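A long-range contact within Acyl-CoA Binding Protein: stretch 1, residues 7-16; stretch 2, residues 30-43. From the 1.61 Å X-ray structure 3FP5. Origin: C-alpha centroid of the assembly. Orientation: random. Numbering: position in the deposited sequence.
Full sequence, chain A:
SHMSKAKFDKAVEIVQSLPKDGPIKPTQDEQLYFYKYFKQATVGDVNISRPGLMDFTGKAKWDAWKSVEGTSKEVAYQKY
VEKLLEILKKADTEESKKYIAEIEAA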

# COMPACT_ATOMS: atom_id res chain seq x y z
N LYS A 7 10.29 -5.00 -5.85
CA LYS A 7 10.20 -3.73 -5.13
C LYS A 7 8.86 -3.60 -4.40
O LYS A 7 8.79 -3.10 -3.27
CB LYS A 7 10.45 -2.55 -6.06
CG LYS A 7 11.93 -2.37 -6.42
CD LYS A 7 12.14 -1.10 -7.22
CE LYS A 7 13.54 -1.05 -7.82
NZ LYS A 7 14.61 -1.07 -6.78
N PHE A 8 7.78 -4.06 -5.04
CA PHE A 8 6.49 -4.14 -4.36
C PHE A 8 6.58 -5.00 -3.09
O PHE A 8 6.13 -4.58 -2.03
CB PHE A 8 5.43 -4.71 -5.31
CG PHE A 8 4.13 -5.05 -4.64
CD1 PHE A 8 3.25 -4.05 -4.26
CD2 PHE A 8 3.80 -6.38 -4.36
CE1 PHE A 8 2.03 -4.37 -3.63
CE2 PHE A 8 2.59 -6.71 -3.72
CZ PHE A 8 1.70 -5.70 -3.37
N ASP A 9 7.18 -6.18 -3.20
CA ASP A 9 7.24 -7.08 -2.05
C ASP A 9 8.06 -6.46 -0.91
O ASP A 9 7.70 -6.57 0.26
CB ASP A 9 7.80 -8.45 -2.46
CG ASP A 9 6.83 -9.25 -3.35
OD1 ASP A 9 5.63 -8.92 -3.38
OD2 ASP A 9 7.27 -10.21 -3.99
N LYS A 10 9.14 -5.76 -1.25
CA LYS A 10 9.93 -5.08 -0.22
C LYS A 10 9.10 -3.97 0.45
O LYS A 10 9.11 -3.83 1.68
CB LYS A 10 11.22 -4.51 -0.83
CG LYS A 10 12.17 -3.82 0.17
CD LYS A 10 12.52 -4.70 1.39
CE LYS A 10 13.31 -5.94 0.99
NZ LYS A 10 13.78 -6.75 2.15
N ALA A 11 8.38 -3.19 -0.34
CA ALA A 11 7.50 -2.16 0.19
C ALA A 11 6.47 -2.74 1.16
O ALA A 11 6.21 -2.16 2.23
CB ALA A 11 6.81 -1.39 -0.94
N VAL A 12 5.86 -3.86 0.79
CA VAL A 12 4.87 -4.53 1.63
C VAL A 12 5.50 -4.94 2.97
O VAL A 12 4.92 -4.72 4.03
CB VAL A 12 4.29 -5.77 0.92
CG1 VAL A 12 3.49 -6.65 1.89
CG2 VAL A 12 3.43 -5.34 -0.26
N GLU A 13 6.68 -5.54 2.92
CA GLU A 13 7.39 -5.93 4.13
C GLU A 13 7.60 -4.73 5.04
O GLU A 13 7.42 -4.82 6.25
CB GLU A 13 8.74 -6.56 3.77
CG GLU A 13 9.55 -6.95 4.98
CD GLU A 13 10.92 -7.47 4.61
OE1 GLU A 13 11.26 -7.47 3.40
OE2 GLU A 13 11.65 -7.88 5.55
N ILE A 14 7.99 -3.60 4.44
CA ILE A 14 8.22 -2.38 5.21
C ILE A 14 6.91 -1.86 5.83
O ILE A 14 6.86 -1.58 7.02
CB ILE A 14 8.89 -1.29 4.34
CG1 ILE A 14 10.35 -1.70 4.06
CG2 ILE A 14 8.84 0.07 5.03
CD1 ILE A 14 10.98 -0.92 2.94
N VAL A 15 5.87 -1.76 5.02
CA VAL A 15 4.58 -1.28 5.50
C VAL A 15 4.08 -2.15 6.65
O VAL A 15 3.63 -1.64 7.68
CB VAL A 15 3.54 -1.24 4.36
CG1 VAL A 15 2.15 -1.05 4.94
CG2 VAL A 15 3.90 -0.11 3.38
N GLN A 16 4.18 -3.47 6.49
CA GLN A 16 3.75 -4.40 7.55
C GLN A 16 4.57 -4.24 8.82
O GLN A 16 4.11 -4.60 9.91
CB GLN A 16 3.83 -5.85 7.07
CG GLN A 16 2.77 -6.21 6.05
CD GLN A 16 3.03 -7.56 5.41
OE1 GLN A 16 4.15 -8.09 5.49
NE2 GLN A 16 2.01 -8.11 4.76
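Stretch 2 (30-43) EQLYFYKYFKQATV

Stretch 2 is helical from E30, its helix already under way there, and runs back along the helix of stretch 1 in a roughly antiparallel sense: the N-to-C directions differ by 140° (signed crossing angle -140°), and the axes come no closer than 12.0 Å. Side chains must therefore span the gap, and they bury 304 Å² in all. The register pairs F8 with A41, V12 with F38 and V15 with F34, the CA atoms of V12 and F38 being 7.9 Å apart. No direct hydrogen bond crosses; the contact is largely apolar.

F8 points toward stretch 2 with chi1 t (170°), which carries its ring across the gap. A41, small and also pointing toward its partner, lets the ring come close: A41 CB lies over one face, 3.5 Å from F8 CZ. T42 CG2 meets the ring edge, 3.9 Å from F8 CE2. The p rotamer of T42 (54°) allows OG1 to turn back to its own helix and donate to F38 O at 2.7 Å, leaving the methyl to F8. F38 leaves its helix sideways, but chi1 t (174°) brings the ring nearer stretch 1, where F38 CD1 is 3.9 Å from both F8 CZ and V12 CG2; the V12 methyl lies at the edge of the F38 ring.

At the other end, F34 takes chi1 m (-78°) and presents a face to V15, whose t rotamer (167°) sets CG2 almost squarely over the ring, 3.9 Å from its centroid and 13° off the normal. V15 CG1 reaches Q31 OE1 at 4.5 Å. Q31, with chi1 and chi2 both m, brings its amide nearer stretch 1, where a water bridges the helices: it donates to V15 O at 2.7 Å and accepts from Q31 NE2 at 2.9 Å.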

# COMPACT_ATOMS: atom_id res chain seq x y z
N GLU A 30 -4.09 6.83 3.96
CA GLU A 30 -2.94 6.18 3.33
C GLU A 30 -2.98 4.66 3.52
O GLU A 30 -2.54 3.90 2.65
CB GLU A 30 -1.62 6.80 3.84
CG GLU A 30 -1.35 8.19 3.24
CD GLU A 30 -0.25 8.97 3.94
OE1 GLU A 30 0.07 8.66 5.11
OE2 GLU A 30 0.30 9.91 3.32
N GLN A 31 -3.50 4.20 4.65
CA GLN A 31 -3.60 2.77 4.88
C GLN A 31 -4.65 2.14 3.94
O GLN A 31 -4.45 1.04 3.43
CB GLN A 31 -3.93 2.46 6.34
CG GLN A 31 -2.78 2.75 7.30
CD GLN A 31 -1.65 1.73 7.20
OE1 GLN A 31 -1.68 0.83 6.36
NE2 GLN A 31 -0.65 1.87 8.06
N LEU A 32 -5.75 2.85 3.72
CA LEU A 32 -6.74 2.40 2.74
C LEU A 32 -6.12 2.36 1.34
O LEU A 32 -6.40 1.47 0.55
CB LEU A 32 -7.96 3.32 2.76
CG LEU A 32 -8.92 3.03 3.92
CD1 LEU A 32 -9.97 4.12 4.01
CD2 LEU A 32 -9.56 1.66 3.77
N TYR A 33 -5.25 3.33 1.05
CA TYR A 33 -4.58 3.39 -0.24
C TYR A 33 -3.65 2.19 -0.41
O TYR A 33 -3.65 1.52 -1.45
CB TYR A 33 -3.82 4.71 -0.35
CG TYR A 33 -3.24 5.04 -1.70
CD1 TYR A 33 -3.84 6.00 -2.53
CD2 TYR A 33 -2.09 4.40 -2.16
CE1 TYR A 33 -3.29 6.31 -3.77
CE2 TYR A 33 -1.55 4.70 -3.39
CZ TYR A 33 -2.14 5.65 -4.19
OH TYR A 33 -1.58 5.94 -5.42
N PHE A 34 -2.86 1.91 0.62
CA PHE A 34 -2.03 0.72 0.61
C PHE A 34 -2.87 -0.54 0.47
O PHE A 34 -2.51 -1.46 -0.27
CB PHE A 34 -1.20 0.62 1.90
CG PHE A 34 0.02 1.52 1.93
CD1 PHE A 34 0.93 1.52 0.88
CD2 PHE A 34 0.27 2.32 3.04
CE1 PHE A 34 2.06 2.35 0.93
CE2 PHE A 34 1.40 3.13 3.10
CZ PHE A 34 2.29 3.15 2.04
N TYR A 35 -4.00 -0.60 1.18
CA TYR A 35 -4.85 -1.78 1.16
C TYR A 35 -5.34 -2.06 -0.26
O TYR A 35 -5.23 -3.19 -0.76
CB TYR A 35 -6.07 -1.64 2.08
CG TYR A 35 -6.97 -2.86 2.02
CD1 TYR A 35 -6.64 -4.01 2.73
CD2 TYR A 35 -8.11 -2.89 1.22
CE1 TYR A 35 -7.44 -5.14 2.67
CE2 TYR A 35 -8.92 -4.01 1.15
CZ TYR A 35 -8.58 -5.14 1.88
OH TYR A 35 -9.36 -6.26 1.82
N LYS A 36 -5.88 -1.03 -0.90
CA LYS A 36 -6.55 -1.24 -2.17
C LYS A 36 -5.54 -1.72 -3.22
O LYS A 36 -5.83 -2.63 -3.99
CB LYS A 36 -7.33 0.01 -2.62
CG LYS A 36 -6.50 1.16 -3.17
CD LYS A 36 -7.33 2.44 -3.24
CE LYS A 36 -6.54 3.58 -3.88
NZ LYS A 36 -7.23 4.90 -3.74
N TYR A 37 -4.35 -1.14 -3.21
CA TYR A 37 -3.34 -1.56 -4.19
C TYR A 37 -2.67 -2.88 -3.80
O TYR A 37 -2.23 -3.63 -4.67
CB TYR A 37 -2.33 -0.45 -4.50
CG TYR A 37 -2.94 0.60 -5.39
CD1 TYR A 37 -3.43 0.28 -6.65
CD2 TYR A 37 -3.07 1.92 -4.95
CE1 TYR A 37 -3.99 1.23 -7.47
CE2 TYR A 37 -3.66 2.89 -5.76
CZ TYR A 37 -4.12 2.53 -7.02
OH TYR A 37 -4.70 3.47 -7.85
N PHE A 38 -2.59 -3.17 -2.49
CA PHE A 38 -2.11 -4.47 -2.08
C PHE A 38 -3.01 -5.59 -2.63
O PHE A 38 -2.52 -6.55 -3.22
CB PHE A 38 -2.00 -4.59 -0.56
CG PHE A 38 -1.64 -5.98 -0.11
CD1 PHE A 38 -0.32 -6.41 -0.13
CD2 PHE A 38 -2.63 -6.87 0.30
CE1 PHE A 38 0.01 -7.69 0.28
CE2 PHE A 38 -2.31 -8.15 0.70
CZ PHE A 38 -0.99 -8.57 0.69
N LYS A 39 -4.32 -5.45 -2.45
CA LYS A 39 -5.25 -6.44 -2.98
C LYS A 39 -5.17 -6.49 -4.50
O LYS A 39 -5.08 -7.57 -5.09
CB LYS A 39 -6.67 -6.15 -2.52
CG LYS A 39 -6.80 -6.13 -1.02
CD LYS A 39 -6.46 -7.50 -0.43
CE LYS A 39 -7.50 -8.53 -0.83
NZ LYS A 39 -7.35 -9.77 0.01
N GLN A 40 -5.17 -5.32 -5.14
CA GLN A 40 -5.16 -5.26 -6.60
C GLN A 40 -3.89 -5.87 -7.19
O GLN A 40 -3.90 -6.43 -8.29
CB GLN A 40 -5.34 -3.81 -7.06
CG GLN A 40 -5.69 -3.66 -8.54
CD GLN A 40 -7.08 -4.20 -8.90
OE1 GLN A 40 -7.94 -4.34 -8.03
NE2 GLN A 40 -7.30 -4.50 -10.18
N ALA A 41 -2.78 -5.75 -6.45
CA ALA A 41 -1.49 -6.26 -6.92
C ALA A 41 -1.34 -7.76 -6.76
O ALA A 41 -0.54 -8.40 -7.45
CB ALA A 41 -0.33 -5.55 -6.19
N THR A 42 -2.09 -8.33 -5.82
CA THR A 42 -1.91 -9.73 -5.47
C THR A 42 -3.09 -10.57 -5.94
O THR A 42 -2.91 -11.51 -6.71
CB THR A 42 -1.67 -9.89 -3.95
OG1 THR A 42 -2.74 -9.26 -3.22
CG2 THR A 42 -0.33 -9.25 -3.55
N VAL A 43 -4.29 -10.21 -5.49
CA VAL A 43 -5.51 -10.92 -5.89
C VAL A 43 -6.02 -10.47 -7.26
O VAL A 43 -6.54 -11.26 -8.04
CB VAL A 43 -6.62 -10.74 -4.84
CG1 VAL A 43 -7.90 -11.43 -5.28
CG2 VAL A 43 -6.15 -11.28 -3.47
O HOH W 1 1.55 0.00 8.41